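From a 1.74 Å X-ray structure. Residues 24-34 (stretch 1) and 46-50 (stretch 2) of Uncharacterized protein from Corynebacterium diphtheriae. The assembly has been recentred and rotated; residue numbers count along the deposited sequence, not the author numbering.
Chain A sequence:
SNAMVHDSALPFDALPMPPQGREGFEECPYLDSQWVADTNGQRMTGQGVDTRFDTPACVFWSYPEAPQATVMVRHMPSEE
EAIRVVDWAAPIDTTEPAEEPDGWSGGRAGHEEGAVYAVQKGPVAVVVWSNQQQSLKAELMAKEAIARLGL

Stretch 1 24-34: GFEECPYLDSQ
Stretch 2 46-50: GQGVD

The best-aligned direct link between the two stretches is a backbone hydrogen bond: Gln-47 N donates to Gly-24 O at 3.2 Å and 168°. Around it, stretch 2 is an extended strand (Gln-47 phi/psi -161/158, Gly-48 -151/171, Val-49 -125/152), while residues 24-32 form an irregular segment that enters a helix at Ser-33 (-59/-44). The CA atoms of Gly-24 and Gln-47 and those of Glu-26 and Gly-48 each lie 5.3 Å apart, and those of Cys-28 and Val-49 6.3 Å, so the chains run in the same direction, with stretch 1 advancing two residues for each one of the strand.

Gln-47 dominates the contact. Its side chain (chi1 71°, p; chi2 -166°, t; chi3 100°) leaves the backbone sideways, but its amide reaches Ser-33, whose CB points toward the strand; Ser-33 OG lies 3.0 Å from Gln-47 OE1. Two waters serve the amide nitrogen. One accepts from Gln-47 NE2 (2.6 Å) and from Cys-28 N (3.1 Å), donates to Leu-31 O (2.8 Å), and sits 2.5 Å from Ser-33 OG. The other accepts from Gln-47 NE2 (3.1 Å), donates to Gly-48 O (3.0 Å), and makes a weak bond to Glu-26 O (3.4 Å). Cys-28 N and Gln-47 NE2, 3.5 Å apart, are both donors and do not bond to each other; the first water accepts from each.

Packing completes the contact. Gly-24 fits closely against the strand: an ideal CB would clash with Gln-47 O at 2.8 Å. The aliphatic part of Gln-47 lies against the loop, with CG 3.3 Å from Glu-26 O. Val-49 (chi1 -60°, m) points toward stretch 1; its CG1 approaches Glu-27 O at 3.6 Å and Pro-29 CD at 4.2 Å, while its CG2 meets Glu-26 CG at 4.0 Å. Together the stretches bury 391 Å².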

# COMPACT_ATOMS: atom_id res chain seq x y z
N GLY A 24 11.67 -13.39 -4.13
CA GLY A 24 11.05 -13.92 -2.92
C GLY A 24 9.79 -14.76 -3.21
O GLY A 24 9.12 -14.65 -4.29
N PHE A 25 9.46 -15.56 -2.20
CA PHE A 25 8.32 -16.49 -2.27
C PHE A 25 7.20 -16.20 -1.27
O PHE A 25 6.10 -16.76 -1.43
CB PHE A 25 8.81 -17.96 -2.06
CG PHE A 25 9.52 -18.19 -0.74
CD1 PHE A 25 10.90 -18.49 -0.71
CD2 PHE A 25 8.84 -18.10 0.48
CE1 PHE A 25 11.56 -18.68 0.51
CE2 PHE A 25 9.50 -18.30 1.68
CZ PHE A 25 10.85 -18.60 1.71
N GLU A 26 7.49 -15.39 -0.22
CA GLU A 26 6.71 -15.37 1.04
C GLU A 26 5.50 -14.56 0.75
O GLU A 26 5.59 -13.46 0.24
CB GLU A 26 7.49 -14.79 2.22
CG GLU A 26 6.77 -14.82 3.57
CD GLU A 26 6.38 -16.22 4.00
OE1 GLU A 26 5.40 -16.42 4.79
OE2 GLU A 26 7.06 -17.16 3.53
N GLU A 27 4.34 -15.12 1.02
CA GLU A 27 3.13 -14.55 0.59
C GLU A 27 2.60 -13.55 1.60
O GLU A 27 2.93 -13.61 2.81
CB GLU A 27 2.10 -15.64 0.26
CG GLU A 27 2.56 -16.46 -0.97
CD GLU A 27 1.52 -17.43 -1.52
OE1 GLU A 27 1.92 -18.22 -2.41
OE2 GLU A 27 0.32 -17.43 -1.05
N CYS A 28 1.81 -12.63 1.09
CA CYS A 28 1.20 -11.60 1.94
C CYS A 28 0.18 -12.20 2.87
O CYS A 28 -0.71 -12.91 2.40
CB CYS A 28 0.47 -10.62 1.05
SG CYS A 28 -0.04 -9.15 1.91
N PRO A 29 0.25 -11.90 4.18
CA PRO A 29 -0.76 -12.56 5.07
C PRO A 29 -2.18 -12.12 4.84
O PRO A 29 -3.12 -12.88 5.17
CB PRO A 29 -0.29 -12.25 6.51
CG PRO A 29 1.14 -11.87 6.36
CD PRO A 29 1.34 -11.31 4.93
N TYR A 30 -2.37 -11.00 4.16
CA TYR A 30 -3.71 -10.47 4.05
C TYR A 30 -4.20 -10.21 2.63
O TYR A 30 -5.21 -9.58 2.46
CB TYR A 30 -3.82 -9.17 4.87
CG TYR A 30 -2.73 -8.18 4.64
CD1 TYR A 30 -2.88 -7.20 3.70
CD2 TYR A 30 -1.53 -8.23 5.39
CE1 TYR A 30 -1.90 -6.25 3.50
CE2 TYR A 30 -0.52 -7.29 5.19
CZ TYR A 30 -0.70 -6.32 4.26
OH TYR A 30 0.28 -5.40 4.07
N LEU A 31 -3.44 -10.61 1.62
CA LEU A 31 -3.86 -10.40 0.22
C LEU A 31 -3.45 -11.68 -0.53
O LEU A 31 -2.28 -12.06 -0.50
CB LEU A 31 -3.17 -9.21 -0.39
CG LEU A 31 -3.64 -7.82 0.02
CD1 LEU A 31 -2.89 -6.73 -0.76
CD2 LEU A 31 -5.16 -7.65 -0.16
N ASP A 32 -4.40 -12.28 -1.22
CA ASP A 32 -4.12 -13.46 -2.00
C ASP A 32 -3.37 -13.11 -3.28
O ASP A 32 -3.78 -12.19 -4.02
CB ASP A 32 -5.47 -14.12 -2.31
CG ASP A 32 -5.35 -15.33 -3.22
OD1 ASP A 32 -5.17 -16.42 -2.64
OD2 ASP A 32 -5.46 -15.19 -4.50
N SER A 33 -2.27 -13.83 -3.55
CA SER A 33 -1.40 -13.56 -4.70
C SER A 33 -2.17 -13.63 -6.03
O SER A 33 -2.04 -12.75 -6.88
CB SER A 33 -0.18 -14.53 -4.72
OG SER A 33 0.17 -14.87 -3.34
N GLN A 34 -3.01 -14.65 -6.18
CA GLN A 34 -3.81 -14.77 -7.42
C GLN A 34 -4.72 -13.57 -7.61
O GLN A 34 -4.81 -13.04 -8.68
CB GLN A 34 -4.61 -16.06 -7.47
CG GLN A 34 -3.77 -17.30 -7.64
CD GLN A 34 -4.67 -18.50 -7.80
OE1 GLN A 34 -4.87 -19.26 -6.86
NE2 GLN A 34 -5.30 -18.60 -8.95
N GLY A 46 7.11 -12.77 -8.44
CA GLY A 46 7.50 -13.04 -7.06
C GLY A 46 6.90 -12.00 -6.16
O GLY A 46 6.27 -11.03 -6.66
N GLN A 47 7.11 -12.17 -4.85
CA GLN A 47 6.55 -11.27 -3.86
C GLN A 47 7.29 -11.38 -2.57
O GLN A 47 7.93 -12.35 -2.36
CB GLN A 47 5.07 -11.54 -3.66
CG GLN A 47 4.75 -12.84 -2.93
CD GLN A 47 3.28 -13.16 -3.09
OE1 GLN A 47 2.93 -13.98 -3.92
NE2 GLN A 47 2.43 -12.49 -2.33
N GLY A 48 7.21 -10.35 -1.73
CA GLY A 48 7.84 -10.43 -0.37
C GLY A 48 7.11 -9.55 0.62
O GLY A 48 6.15 -8.89 0.25
N VAL A 49 7.49 -9.72 1.87
CA VAL A 49 6.92 -9.05 2.96
C VAL A 49 8.08 -8.34 3.71
O VAL A 49 9.24 -8.80 3.73
CB VAL A 49 6.28 -10.03 3.99
CG1 VAL A 49 5.15 -10.85 3.35
CG2 VAL A 49 7.34 -10.97 4.53
N ASP A 50 7.72 -7.23 4.37
CA ASP A 50 8.66 -6.44 5.12
C ASP A 50 8.11 -6.38 6.50
O ASP A 50 7.17 -5.64 6.76
CB ASP A 50 8.83 -5.05 4.44
CG ASP A 50 9.83 -4.11 5.21
OD1 ASP A 50 10.22 -4.41 6.37
OD2 ASP A 50 10.22 -3.10 4.59
O HOH W 1 3.74 -10.64 -0.27
O HOH W 2 0.08 -13.18 -1.47